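Local coordinates for protein beta-glucuronidase (uncultured Clostridium sp., PDB 6U7J) that hydrolyses beta-D-glucuronides as a family 2 glycosyl hydrolase of a gut bacterium, an enzyme class that can reactivate conjugated estrogens, at residues G120-E125 / L396-Q401; Q172-D177 / M557-L562; R283-Q286 / Q291-I294; K330-N335 / G571-E576. One frame throughout, in Å; residues are numbered along the deposited sequence.

Contact 1: residues G120-E125 / L396-Q401; sequences GFLPFE and LKELYQ
The carboxylate of Glu-398 is the flat group that meets segment 120-125, and its OE2 is the oxygen turned to it. At OE2 stands a bridging water, 2.8 Å from that atom. The same water lies 2.6 Å from the backbone O of Pro-123. It donates to both, so it joins two acceptors. Without it they sit apart, with Pro-123 O 3.8 Å from Glu-398 OE2. OE2 is also bonded to NE2 of His-117, and the ring of His-117 stacks on Phe-124. Glu-398 is thus held from the loop at Pro-123, through the water, and from His-117 of strand 112-118.

This is a domain interface. Segment 120-125 runs into strand 124-127 of the beta-rich sugar binding domain, and helix 386-403 belongs to the TIM barrel. The greasy part of the seam is Leu-122. CD1 of Leu-122 rests 3.8 Å from CB of Glu-398, near the helix backbone. With CG anti to the backbone N (chi1 -179°), Leu-399 brings its CD1 to 4.1 Å from CD2 of Leu-122, and these two side chains cross at about a right angle. The side chain of Pro-123 is also about 6 Å from a bound calcium ion.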
loop_
_atom_site.group_PDB
_atom_site.type_symbol
_atom_site.label_atom_id
_atom_site.label_comp_id
_atom_site.label_asym_id
_atom_site.label_seq_id
_atom_site.Cartn_x
_atom_site.Cartn_y
_atom_site.Cartn_z
ATOM N N GLY B 120 11.811 21.674 26.323
ATOM C CA GLY B 120 12.287 20.526 25.586
ATOM C C GLY B 120 13.066 20.771 24.311
ATOM O O GLY B 120 13.463 19.798 23.657
ATOM N N PHE B 121 13.312 22.025 23.916
ATOM C CA PHE B 121 13.856 22.244 22.580
ATOM C C PHE B 121 14.971 23.287 22.527
ATOM O O PHE B 121 15.259 23.806 21.442
ATOM C CB PHE B 121 12.723 22.630 21.630
ATOM C CG PHE B 121 11.642 21.600 21.578
ATOM C CD1 PHE B 121 11.792 20.473 20.797
ATOM C CD2 PHE B 121 10.524 21.718 22.374
ATOM C CE1 PHE B 121 10.822 19.491 20.772
ATOM C CE2 PHE B 121 9.542 20.738 22.357
ATOM C CZ PHE B 121 9.693 19.622 21.555
ATOM N N LEU B 122 15.622 23.588 23.648
ATOM C CA LEU B 122 16.691 24.584 23.685
ATOM C C LEU B 122 17.795 24.107 24.619
ATOM O O LEU B 122 17.515 23.458 25.629
ATOM C CB LEU B 122 16.167 25.958 24.145
ATOM C CG LEU B 122 15.388 26.735 23.083
ATOM C CD1 LEU B 122 14.595 27.868 23.724
ATOM C CD2 LEU B 122 16.334 27.270 22.027
ATOM N N PRO B 123 19.051 24.402 24.301
ATOM C CA PRO B 123 20.163 23.802 25.045
ATOM C C PRO B 123 20.322 24.381 26.442
ATOM O O PRO B 123 19.798 25.442 26.781
ATOM C CB PRO B 123 21.380 24.145 24.184
ATOM C CG PRO B 123 21.010 25.445 23.538
ATOM C CD PRO B 123 19.523 25.323 23.252
ATOM N N PHE B 124 21.080 23.653 27.258
ATOM C CA PHE B 124 21.500 24.137 28.565
ATOM C C PHE B 124 22.833 23.488 28.904
ATOM O O PHE B 124 23.254 22.517 28.266
ATOM C CB PHE B 124 20.445 23.864 29.646
ATOM C CG PHE B 124 20.084 22.403 29.809
ATOM C CD1 PHE B 124 19.179 21.791 28.941
ATOM C CD2 PHE B 124 20.620 21.654 30.844
ATOM C CE1 PHE B 124 18.829 20.452 29.097
ATOM C CE2 PHE B 124 20.276 20.306 31.014
ATOM C CZ PHE B 124 19.381 19.704 30.136
ATOM N N GLU B 125 23.522 24.050 29.896
ATOM C CA GLU B 125 24.829 23.515 30.232
ATOM C C GLU B 125 25.115 23.717 31.718
ATOM O O GLU B 125 24.418 24.453 32.422
ATOM C CB GLU B 125 25.930 24.132 29.342
ATOM C CG GLU B 125 26.041 25.630 29.405
ATOM C CD GLU B 125 27.149 26.190 28.508
ATOM O OE1 GLU B 125 27.480 25.590 27.458
ATOM O OE2 GLU B 125 27.703 27.239 28.871
ATOM N N LEU B 396 11.747 32.882 24.694
ATOM C CA LEU B 396 12.162 33.809 23.641
ATOM C C LEU B 396 13.565 34.350 23.888
ATOM O O LEU B 396 14.365 34.491 22.950
ATOM C CB LEU B 396 11.171 34.956 23.557
ATOM C CG LEU B 396 9.924 34.618 22.755
ATOM C CD1 LEU B 396 8.870 35.632 23.108
ATOM C CD2 LEU B 396 10.226 34.619 21.233
ATOM N N LYS B 397 13.868 34.693 25.143
ATOM C CA LYS B 397 15.215 35.117 25.511
ATOM C C LYS B 397 16.243 34.053 25.134
ATOM O O LYS B 397 17.279 34.358 24.525
ATOM C CB LYS B 397 15.248 35.411 27.018
ATOM C CG LYS B 397 16.621 35.706 27.613
ATOM C CD LYS B 397 17.272 36.862 26.915
ATOM C CE LYS B 397 18.409 37.438 27.757
ATOM N NZ LYS B 397 19.184 38.422 26.940
ATOM N N GLU B 398 15.965 32.791 25.492
ATOM C CA GLU B 398 16.870 31.686 25.183
ATOM C C GLU B 398 16.996 31.473 23.673
ATOM O O GLU B 398 18.105 31.310 23.150
ATOM C CB GLU B 398 16.371 30.403 25.847
ATOM C CG GLU B 398 16.848 30.126 27.272
ATOM C CD GLU B 398 16.279 28.808 27.788
ATOM O OE1 GLU B 398 15.083 28.793 28.166
ATOM O OE2 GLU B 398 16.998 27.776 27.775
ATOM N N LEU B 399 15.866 31.452 22.956
ATOM C CA LEU B 399 15.934 31.275 21.503
ATOM C C LEU B 399 16.758 32.381 20.854
ATOM O O LEU B 399 17.621 32.102 20.012
ATOM C CB LEU B 399 14.532 31.236 20.884
ATOM C CG LEU B 399 14.559 31.040 19.364
ATOM C CD1 LEU B 399 15.319 29.788 18.958
ATOM C CD2 LEU B 399 13.159 30.981 18.825
ATOM N N TYR B 400 16.528 33.640 21.256
ATOM C CA TYR B 400 17.313 34.747 20.706
ATOM C C TYR B 400 18.798 34.559 20.990
ATOM O O TYR B 400 19.636 34.710 20.094
ATOM C CB TYR B 400 16.825 36.089 21.263
ATOM C CG TYR B 400 17.711 37.243 20.831
ATOM C CD1 TYR B 400 17.654 37.739 19.535
ATOM C CD2 TYR B 400 18.647 37.806 21.715
ATOM C CE1 TYR B 400 18.487 38.782 19.126
ATOM C CE2 TYR B 400 19.489 38.833 21.317
ATOM C CZ TYR B 400 19.404 39.323 20.026
ATOM O OH TYR B 400 20.226 40.354 19.636
ATOM N N GLN B 401 19.150 34.198 22.224
ATOM C CA GLN B 401 20.568 34.050 22.536
ATOM C C GLN B 401 21.211 32.971 21.677
ATOM O O GLN B 401 22.365 33.109 21.251
ATOM C CB GLN B 401 20.760 33.734 24.023
ATOM C CG GLN B 401 20.754 34.970 24.923
ATOM C CD GLN B 401 21.971 35.844 24.700
ATOM O OE1 GLN B 401 21.845 37.005 24.313
ATOM N NE2 GLN B 401 23.160 35.285 24.924
HETATM O O HOH W 1 18.988 27.745 25.834
#

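Contact 2: residues Q172-D177 / M557-L562; sequences QKFDFD and MTAFGL
The carboxylate of Asp-177, which lies against Thr-558, is gripped at both oxygens. OD2 forms a salt bridge with NE of Arg-564, and OD1 accepts a hydrogen bond from ND2 of Asn-568. Across the contact, OD2 of Asp-177 touches only carbon, with CG2 of Thr-558 at 3.7 Å. The hydroxyl of Thr-558 is used within its own segment. Its OG1 donates to the O of Ala-559 at 2.9 Å, from above the carbonyl plane. Chi1 of 69° puts OG1 between the backbone N and the carbonyl carbon, and leaves the methyl for Asp-177.

The backbones meet in one weak hydrogen bond, Ala-559 N to Asp-177 O, at 3.3 Å. Beside it, CB of Ala-559 approaches the Phe-174 ring obliquely, 4.0 Å from CE2. Phe-176 backs that ring, with its CZ 3.4 Å above one face of Phe-174, toward the rim. A second subunit packs on Met-557, Phe-560 and Leu-562.

The contact joins a loop of the sugar binding domain to the long loop after strand 545-551. In TIM barrels the loops at the C-terminal ends of the strands surround the active site, and this loop is one of them.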
loop_
_atom_site.group_PDB
_atom_site.type_symbol
_atom_site.label_atom_id
_atom_site.label_comp_id
_atom_site.label_asym_id
_atom_site.label_seq_id
_atom_site.Cartn_x
_atom_site.Cartn_y
_atom_site.Cartn_z
ATOM N N GLN B 172 -2.130 12.499 30.125
ATOM C CA GLN B 172 -1.649 13.744 29.541
ATOM C C GLN B 172 -2.651 14.242 28.508
ATOM O O GLN B 172 -2.998 13.510 27.573
ATOM C CB GLN B 172 -0.282 13.531 28.896
ATOM C CG GLN B 172 0.252 14.744 28.184
ATOM C CD GLN B 172 0.689 15.835 29.151
ATOM O OE1 GLN B 172 1.721 15.715 29.828
ATOM N NE2 GLN B 172 -0.096 16.911 29.216
ATOM N N LYS B 173 -3.115 15.480 28.667
ATOM C CA LYS B 173 -3.957 16.133 27.676
ATOM C C LYS B 173 -3.193 17.271 27.007
ATOM O O LYS B 173 -2.359 17.924 27.635
ATOM C CB LYS B 173 -5.248 16.664 28.314
ATOM C CG LYS B 173 -6.123 15.574 28.941
ATOM C CD LYS B 173 -7.045 14.954 27.921
ATOM C CE LYS B 173 -7.167 13.462 28.139
ATOM N NZ LYS B 173 -8.357 13.085 28.969
ATOM N N PHE B 174 -3.463 17.488 25.717
ATOM C CA PHE B 174 -2.952 18.643 24.989
ATOM C C PHE B 174 -3.730 18.763 23.686
ATOM O O PHE B 174 -4.420 17.831 23.265
ATOM C CB PHE B 174 -1.434 18.564 24.724
ATOM C CG PHE B 174 -0.959 17.245 24.151
ATOM C CD1 PHE B 174 -0.317 16.315 24.960
ATOM C CD2 PHE B 174 -1.121 16.953 22.801
ATOM C CE1 PHE B 174 0.121 15.104 24.448
ATOM C CE2 PHE B 174 -0.680 15.747 22.275
ATOM C CZ PHE B 174 -0.062 14.814 23.096
ATOM N N ASP B 175 -3.609 19.932 23.051
ATOM C CA ASP B 175 -4.335 20.254 21.827
ATOM C C ASP B 175 -3.408 20.601 20.667
ATOM O O ASP B 175 -3.799 21.322 19.751
ATOM C CB ASP B 175 -5.321 21.393 22.073
ATOM C CG ASP B 175 -6.480 20.967 22.951
ATOM O OD1 ASP B 175 -6.411 21.209 24.173
ATOM O OD2 ASP B 175 -7.448 20.370 22.425
ATOM N N PHE B 176 -2.178 20.116 20.685
ATOM C CA PHE B 176 -1.358 20.163 19.488
ATOM C C PHE B 176 -1.363 18.794 18.805
ATOM O O PHE B 176 -1.647 17.760 19.416
ATOM C CB PHE B 176 0.075 20.616 19.804
ATOM C CG PHE B 176 0.764 19.807 20.882
ATOM C CD1 PHE B 176 1.387 18.606 20.581
ATOM C CD2 PHE B 176 0.812 20.270 22.193
ATOM C CE1 PHE B 176 2.018 17.865 21.574
ATOM C CE2 PHE B 176 1.452 19.533 23.191
ATOM C CZ PHE B 176 2.056 18.341 22.885
ATOM N N ASP B 177 -1.067 18.818 17.508
ATOM C CA ASP B 177 -1.109 17.617 16.678
ATOM C C ASP B 177 -0.094 16.581 17.146
ATOM O O ASP B 177 -0.449 15.477 17.596
ATOM C CB ASP B 177 -0.823 18.011 15.222
ATOM C CG ASP B 177 -1.671 17.228 14.231
ATOM O OD1 ASP B 177 -1.550 17.456 13.000
ATOM O OD2 ASP B 177 -2.450 16.360 14.696
ATOM N N MET B 557 4.497 11.790 12.884
ATOM C CA MET B 557 3.687 11.084 13.868
ATOM C C MET B 557 2.885 12.062 14.706
ATOM O O MET B 557 3.327 13.181 14.977
ATOM C CB MET B 557 4.550 10.218 14.793
ATOM C CG MET B 557 4.467 8.726 14.484
ATOM S SD MET B 557 2.815 7.984 14.590
ATOM C CE MET B 557 2.560 7.911 16.353
ATOM N N THR B 558 1.701 11.623 15.125
ATOM C CA THR B 558 0.806 12.400 15.972
ATOM C C THR B 558 0.317 11.532 17.124
ATOM O O THR B 558 0.384 10.299 17.076
ATOM C CB THR B 558 -0.435 12.905 15.222
ATOM O OG1 THR B 558 -1.276 11.784 14.912
ATOM C CG2 THR B 558 -0.074 13.636 13.940
ATOM N N ALA B 559 -0.203 12.187 18.156
ATOM C CA ALA B 559 -0.998 11.471 19.140
ATOM C C ALA B 559 -2.130 10.725 18.433
ATOM O O ALA B 559 -2.605 11.141 17.370
ATOM C CB ALA B 559 -1.542 12.441 20.192
ATOM N N PHE B 560 -2.532 9.588 19.001
ATOM C CA PHE B 560 -3.530 8.747 18.345
ATOM C C PHE B 560 -4.883 9.441 18.300
ATOM O O PHE B 560 -5.295 10.081 19.269
ATOM C CB PHE B 560 -3.672 7.405 19.069
ATOM C CG PHE B 560 -2.382 6.713 19.280
ATOM C CD1 PHE B 560 -1.575 6.394 18.198
ATOM C CD2 PHE B 560 -1.957 6.394 20.555
ATOM C CE1 PHE B 560 -0.356 5.770 18.391
ATOM C CE2 PHE B 560 -0.745 5.768 20.756
ATOM C CZ PHE B 560 0.059 5.456 19.674
ATOM N N GLY B 561 -5.581 9.286 17.168
ATOM C CA GLY B 561 -6.914 9.842 16.986
ATOM C C GLY B 561 -7.512 9.379 15.674
ATOM O O GLY B 561 -6.797 9.017 14.734
ATOM N N LEU B 562 -8.845 9.421 15.609
ATOM C CA LEU B 562 -9.561 8.790 14.498
ATOM C C LEU B 562 -9.401 9.523 13.164
ATOM O O LEU B 562 -9.872 9.018 12.131
ATOM C CB LEU B 562 -11.041 8.673 14.858
ATOM C CG LEU B 562 -11.355 7.806 16.089
ATOM C CD1 LEU B 562 -12.799 7.318 16.075
ATOM C CD2 LEU B 562 -10.436 6.622 16.188
#

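Contact 3: residues R283-Q286 / Q291-I294; sequences RTIQ and QFLI
Strands 285-287 and 292-294 form a beta hairpin that leads into the TIM barrel. Gln-286 and Leu-293 are its antiparallel hydrogen-bonded pair. Gln-286 N bonds to Leu-293 O at 2.9 Å, and Leu-293 N returns a bond to Gln-286 O at 2.7 Å. Ile-285 and Ile-294 form the neighbouring non-hydrogen-bonded pair. There the strands are linked by CA-H...O contacts. CA of Ile-294 lies 3.2 Å from O of Thr-284, and CA of Ile-285 lies 3.4 Å from O of Leu-293.

The two sheet faces differ. On one, Gln-286 and Leu-293 lie side by side and point the same way, with NE2 of Gln-286 4.1 Å from CD1 of Leu-293. Gln-286 is exposed. On the other face, CG2 of Ile-285 comes obliquely to the Phe-292 ring, 4.0 Å from CE1. CG of Phe-292 is anti to its backbone N (chi1 -168°), which swings the ring back to Ile-285. CD1 of Ile-285 lies over the centre of one face of the Arg-283 guanidinium.

A water hydrogen-bonds OG1 of Thr-284 and, weakly, O of Leu-293. That carbonyl oxygen therefore serves an amide, a CA-H and a water at once. The pairing rests on backbone polarity, while Ile-285 and Phe-292 pack against Val-410 of strand 409-416 and Gln-286 on the other face is exposed.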
loop_
_atom_site.group_PDB
_atom_site.type_symbol
_atom_site.label_atom_id
_atom_site.label_comp_id
_atom_site.label_asym_id
_atom_site.label_seq_id
_atom_site.Cartn_x
_atom_site.Cartn_y
_atom_site.Cartn_z
ATOM N N ARG B 283 23.548 40.773 5.561
ATOM C CA ARG B 283 22.328 40.871 4.776
ATOM C C ARG B 283 21.336 41.731 5.532
ATOM O O ARG B 283 21.293 41.704 6.764
ATOM C CB ARG B 283 21.713 39.488 4.496
ATOM C CG ARG B 283 21.436 38.646 5.741
ATOM C CD ARG B 283 19.967 38.657 6.073
ATOM N NE ARG B 283 19.641 37.979 7.327
ATOM C CZ ARG B 283 19.628 38.584 8.512
ATOM N NH1 ARG B 283 19.957 39.870 8.608
ATOM N NH2 ARG B 283 19.298 37.906 9.601
ATOM N N THR B 284 20.525 42.468 4.785
ATOM C CA THR B 284 19.550 43.376 5.367
ATOM C C THR B 284 18.137 42.857 5.161
ATOM O O THR B 284 17.843 42.169 4.179
ATOM C CB THR B 284 19.652 44.766 4.746
ATOM O OG1 THR B 284 19.213 44.696 3.378
ATOM C CG2 THR B 284 21.081 45.262 4.796
ATOM N N ILE B 285 17.259 43.248 6.082
ATOM C CA ILE B 285 15.846 42.916 6.047
ATOM C C ILE B 285 15.051 44.195 6.177
ATOM O O ILE B 285 15.280 44.968 7.110
ATOM C CB ILE B 285 15.440 41.973 7.189
ATOM C CG1 ILE B 285 16.300 40.718 7.207
ATOM C CG2 ILE B 285 13.937 41.680 7.099
ATOM C CD1 ILE B 285 16.046 39.876 8.434
ATOM N N GLN B 286 14.066 44.373 5.295
ATOM C CA GLN B 286 13.152 45.501 5.366
ATOM C C GLN B 286 11.777 45.079 4.865
ATOM O O GLN B 286 11.666 44.308 3.909
ATOM C CB GLN B 286 13.673 46.681 4.540
ATOM C CG GLN B 286 12.724 47.865 4.477
ATOM C CD GLN B 286 13.229 48.937 3.542
ATOM O OE1 GLN B 286 14.427 49.215 3.500
ATOM N NE2 GLN B 286 12.323 49.536 2.773
ATOM N N GLN B 291 5.687 43.914 0.615
ATOM C CA GLN B 291 6.856 43.136 0.236
ATOM C C GLN B 291 7.718 42.837 1.452
ATOM O O GLN B 291 7.628 43.489 2.495
ATOM C CB GLN B 291 7.671 43.840 -0.852
ATOM C CG GLN B 291 7.059 43.678 -2.241
ATOM C CD GLN B 291 7.898 44.282 -3.356
ATOM O OE1 GLN B 291 8.508 45.341 -3.195
ATOM N NE2 GLN B 291 7.919 43.611 -4.500
ATOM N N PHE B 292 8.528 41.798 1.305
ATOM C CA PHE B 292 9.492 41.357 2.304
ATOM C C PHE B 292 10.828 41.446 1.585
ATOM O O PHE B 292 11.109 40.637 0.697
ATOM C CB PHE B 292 9.172 39.939 2.783
ATOM C CG PHE B 292 9.931 39.521 4.008
ATOM C CD1 PHE B 292 11.285 39.253 3.941
ATOM C CD2 PHE B 292 9.285 39.378 5.222
ATOM C CE1 PHE B 292 11.992 38.873 5.076
ATOM C CE2 PHE B 292 9.991 38.992 6.358
ATOM C CZ PHE B 292 11.336 38.743 6.282
ATOM N N LEU B 293 11.630 42.452 1.922
ATOM C CA LEU B 293 12.833 42.754 1.165
ATOM C C LEU B 293 14.054 42.230 1.901
ATOM O O LEU B 293 14.224 42.494 3.090
ATOM C CB LEU B 293 12.967 44.258 0.927
ATOM C CG LEU B 293 11.795 44.957 0.248
ATOM C CD1 LEU B 293 12.088 46.448 0.121
ATOM C CD2 LEU B 293 11.524 44.356 -1.120
ATOM N N ILE B 294 14.893 41.492 1.192
ATOM C CA ILE B 294 16.155 40.982 1.710
ATOM C C ILE B 294 17.244 41.505 0.791
ATOM O O ILE B 294 17.212 41.253 -0.423
ATOM C CB ILE B 294 16.181 39.446 1.776
ATOM C CG1 ILE B 294 15.173 38.937 2.805
ATOM C CG2 ILE B 294 17.580 38.944 2.088
ATOM C CD1 ILE B 294 14.852 37.469 2.651
HETATM O O HOH W 2 16.424 44.481 2.432
#

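Contact 4: residues K330-N335 / G571-E576; sequences KWIGAN and GIFTRE
The ring of Phe-573 meets two side chains from the end of helix 319-332. CZ3 of Trp-331 comes to its edge, near its plane, 4.1 Å from CZ of Phe-573. CD1 of Ile-332 reaches the same ring obliquely, 4.0 Å from CZ. Relative to the indole plane, CZ of Phe-573 lies obliquely. Ile-332 and Phe-573 point at each other from opposite directions. The methyl CD1 of Ile-332 also touches CG2 of Ile-572 at 4.0 Å, and these two side chains cross at about a right angle. All these contacts are apolar and buried.

The torsions set this up. Ile-332 has CG1 anti to its backbone N (chi1 -154°), and the chain runs on extended to CD1, which touches both Ile-572 and Phe-573. Gly-333 follows with positive phi (87°) and ends the helix in a Schellman motif. The backbone O of Trp-331 is bonded to NE of Arg-591. On the other side, backbone bonds fix the loop: Ile-572 pairs with Ala-552 and Lys-580, and Phe-573 with Phe-553.

Further out, Trp-331 meets the ring of Phe-584 edge-to-face and packs on Thr-66 of a third subunit and Leu-518 of a fourth. Ile-332 and Ile-572 both touch Ile-586 of helix 581-592 and Phe-304 of barrel strand 297-305, and Ile-572 also touches helix 525-540.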
loop_
_atom_site.group_PDB
_atom_site.type_symbol
_atom_site.label_atom_id
_atom_site.label_comp_id
_atom_site.label_asym_id
_atom_site.label_seq_id
_atom_site.Cartn_x
_atom_site.Cartn_y
_atom_site.Cartn_z
ATOM N N LYS B 330 15.782 21.723 -2.179
ATOM C CA LYS B 330 16.382 22.277 -3.383
ATOM C C LYS B 330 15.735 21.698 -4.636
ATOM O O LYS B 330 15.503 22.418 -5.612
ATOM C CB LYS B 330 17.885 22.007 -3.375
ATOM C CG LYS B 330 18.616 22.547 -4.602
ATOM C CD LYS B 330 20.037 22.007 -4.637
ATOM C CE LYS B 330 20.865 22.691 -5.702
ATOM N NZ LYS B 330 20.978 24.157 -5.422
ATOM N N TRP B 331 15.432 20.400 -4.625
ATOM C CA TRP B 331 14.850 19.763 -5.803
ATOM C C TRP B 331 13.466 20.324 -6.092
ATOM O O TRP B 331 13.148 20.655 -7.237
ATOM C CB TRP B 331 14.800 18.246 -5.604
ATOM C CG TRP B 331 14.017 17.494 -6.663
ATOM C CD1 TRP B 331 14.480 17.040 -7.875
ATOM C CD2 TRP B 331 12.650 17.090 -6.581
ATOM N NE1 TRP B 331 13.478 16.385 -8.551
ATOM C CE2 TRP B 331 12.343 16.403 -7.782
ATOM C CE3 TRP B 331 11.652 17.234 -5.608
ATOM C CZ2 TRP B 331 11.079 15.876 -8.037
ATOM C CZ3 TRP B 331 10.390 16.712 -5.865
ATOM C CH2 TRP B 331 10.118 16.038 -7.073
ATOM N N ILE B 332 12.643 20.484 -5.056
ATOM C CA ILE B 332 11.280 20.960 -5.260
ATOM C C ILE B 332 11.213 22.453 -5.527
ATOM O O ILE B 332 10.137 22.952 -5.867
ATOM C CB ILE B 332 10.399 20.596 -4.050
ATOM C CG1 ILE B 332 8.923 20.483 -4.473
ATOM C CG2 ILE B 332 10.626 21.581 -2.918
ATOM C CD1 ILE B 332 8.036 19.699 -3.520
ATOM N N GLY B 333 12.329 23.178 -5.406
ATOM C CA GLY B 333 12.324 24.617 -5.615
ATOM C C GLY B 333 11.972 25.441 -4.392
ATOM O O GLY B 333 11.696 26.641 -4.526
ATOM N N ALA B 334 11.942 24.836 -3.211
ATOM C CA ALA B 334 11.675 25.605 -2.009
ATOM C C ALA B 334 12.859 26.527 -1.708
ATOM O O ALA B 334 13.994 26.274 -2.122
ATOM C CB ALA B 334 11.402 24.667 -0.831
ATOM N N ASN B 335 12.578 27.621 -1.007
ATOM C CA ASN B 335 13.634 28.527 -0.578
ATOM C C ASN B 335 13.614 28.812 0.918
ATOM O O ASN B 335 14.442 29.602 1.391
ATOM C CB ASN B 335 13.564 29.865 -1.358
ATOM C CG ASN B 335 12.266 30.622 -1.130
ATOM O OD1 ASN B 335 11.513 30.340 -0.202
ATOM N ND2 ASN B 335 11.997 31.597 -1.996
ATOM N N GLY B 571 1.890 15.249 4.508
ATOM C CA GLY B 571 3.190 15.360 3.869
ATOM C C GLY B 571 3.127 15.401 2.348
ATOM O O GLY B 571 2.336 14.679 1.722
ATOM N N ILE B 572 3.928 16.289 1.752
ATOM C CA ILE B 572 4.190 16.248 0.319
ATOM C C ILE B 572 5.141 15.099 0.021
ATOM O O ILE B 572 5.097 14.505 -1.063
ATOM C CB ILE B 572 4.748 17.611 -0.157
ATOM C CG1 ILE B 572 3.628 18.648 -0.281
ATOM C CG2 ILE B 572 5.429 17.515 -1.493
ATOM C CD1 ILE B 572 2.327 18.100 -0.895
ATOM N N PHE B 573 5.997 14.759 0.983
ATOM C CA PHE B 573 6.844 13.579 0.940
ATOM C C PHE B 573 6.394 12.570 2.000
ATOM O O PHE B 573 5.738 12.917 2.991
ATOM C CB PHE B 573 8.311 13.969 1.168
ATOM C CG PHE B 573 8.867 14.897 0.123
ATOM C CD1 PHE B 573 9.400 14.395 -1.059
ATOM C CD2 PHE B 573 8.871 16.275 0.330
ATOM C CE1 PHE B 573 9.915 15.254 -2.033
ATOM C CE2 PHE B 573 9.396 17.146 -0.627
ATOM C CZ PHE B 573 9.911 16.633 -1.818
ATOM N N THR B 574 6.736 11.304 1.785
ATOM C CA THR B 574 6.435 10.313 2.816
ATOM C C THR B 574 7.365 10.517 4.009
ATOM O O THR B 574 8.311 11.319 3.961
ATOM C CB THR B 574 6.589 8.900 2.268
ATOM O OG1 THR B 574 7.976 8.663 1.980
ATOM C CG2 THR B 574 5.744 8.714 0.972
ATOM N N ARG B 575 7.100 9.773 5.093
ATOM C CA ARG B 575 7.990 9.859 6.248
ATOM C C ARG B 575 9.389 9.416 5.863
ATOM O O ARG B 575 10.376 9.871 6.456
ATOM C CB ARG B 575 7.466 9.017 7.420
ATOM C CG ARG B 575 8.083 9.379 8.791
ATOM C CD ARG B 575 7.248 8.803 9.922
ATOM N NE ARG B 575 7.541 9.367 11.246
ATOM C CZ ARG B 575 7.546 8.669 12.371
ATOM N NH1 ARG B 575 7.307 7.361 12.346
ATOM N NH2 ARG B 575 7.790 9.278 13.523
ATOM N N GLU B 576 9.494 8.564 4.846
ATOM C CA GLU B 576 10.774 8.067 4.369
ATOM C C GLU B 576 11.341 8.915 3.228
ATOM O O GLU B 576 12.248 8.467 2.519
ATOM C CB GLU B 576 10.623 6.600 3.962
ATOM C CG GLU B 576 10.195 5.681 5.149
ATOM C CD GLU B 576 8.698 5.766 5.465
ATOM O OE1 GLU B 576 7.897 6.099 4.551
ATOM O OE2 GLU B 576 8.316 5.502 6.624
#

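Contacts 1 and 2 both join the sugar binding domain to the TIM barrel, one at a barrel helix and one at a loop. Contacts 3 and 4 lie within the barrel range. Contacts 1 and 4 are buried; 2 and 3 are partly buried. The chemistry differs: contact 4 is wholly apolar, contact 1 adds a water bridge to leucine packing, contact 2 has one weak backbone bond with Phe-174 on Ala-559 and Asp-177 on Thr-558, and contact 3 has regular strand pairing. Contacts 2 and 4 share the loop after strand 545-551 and touch, with Met-557 CG 3.5 Å from Arg-575 NH2. Contacts 2 and 3 lie on opposite sides of the chain's centre.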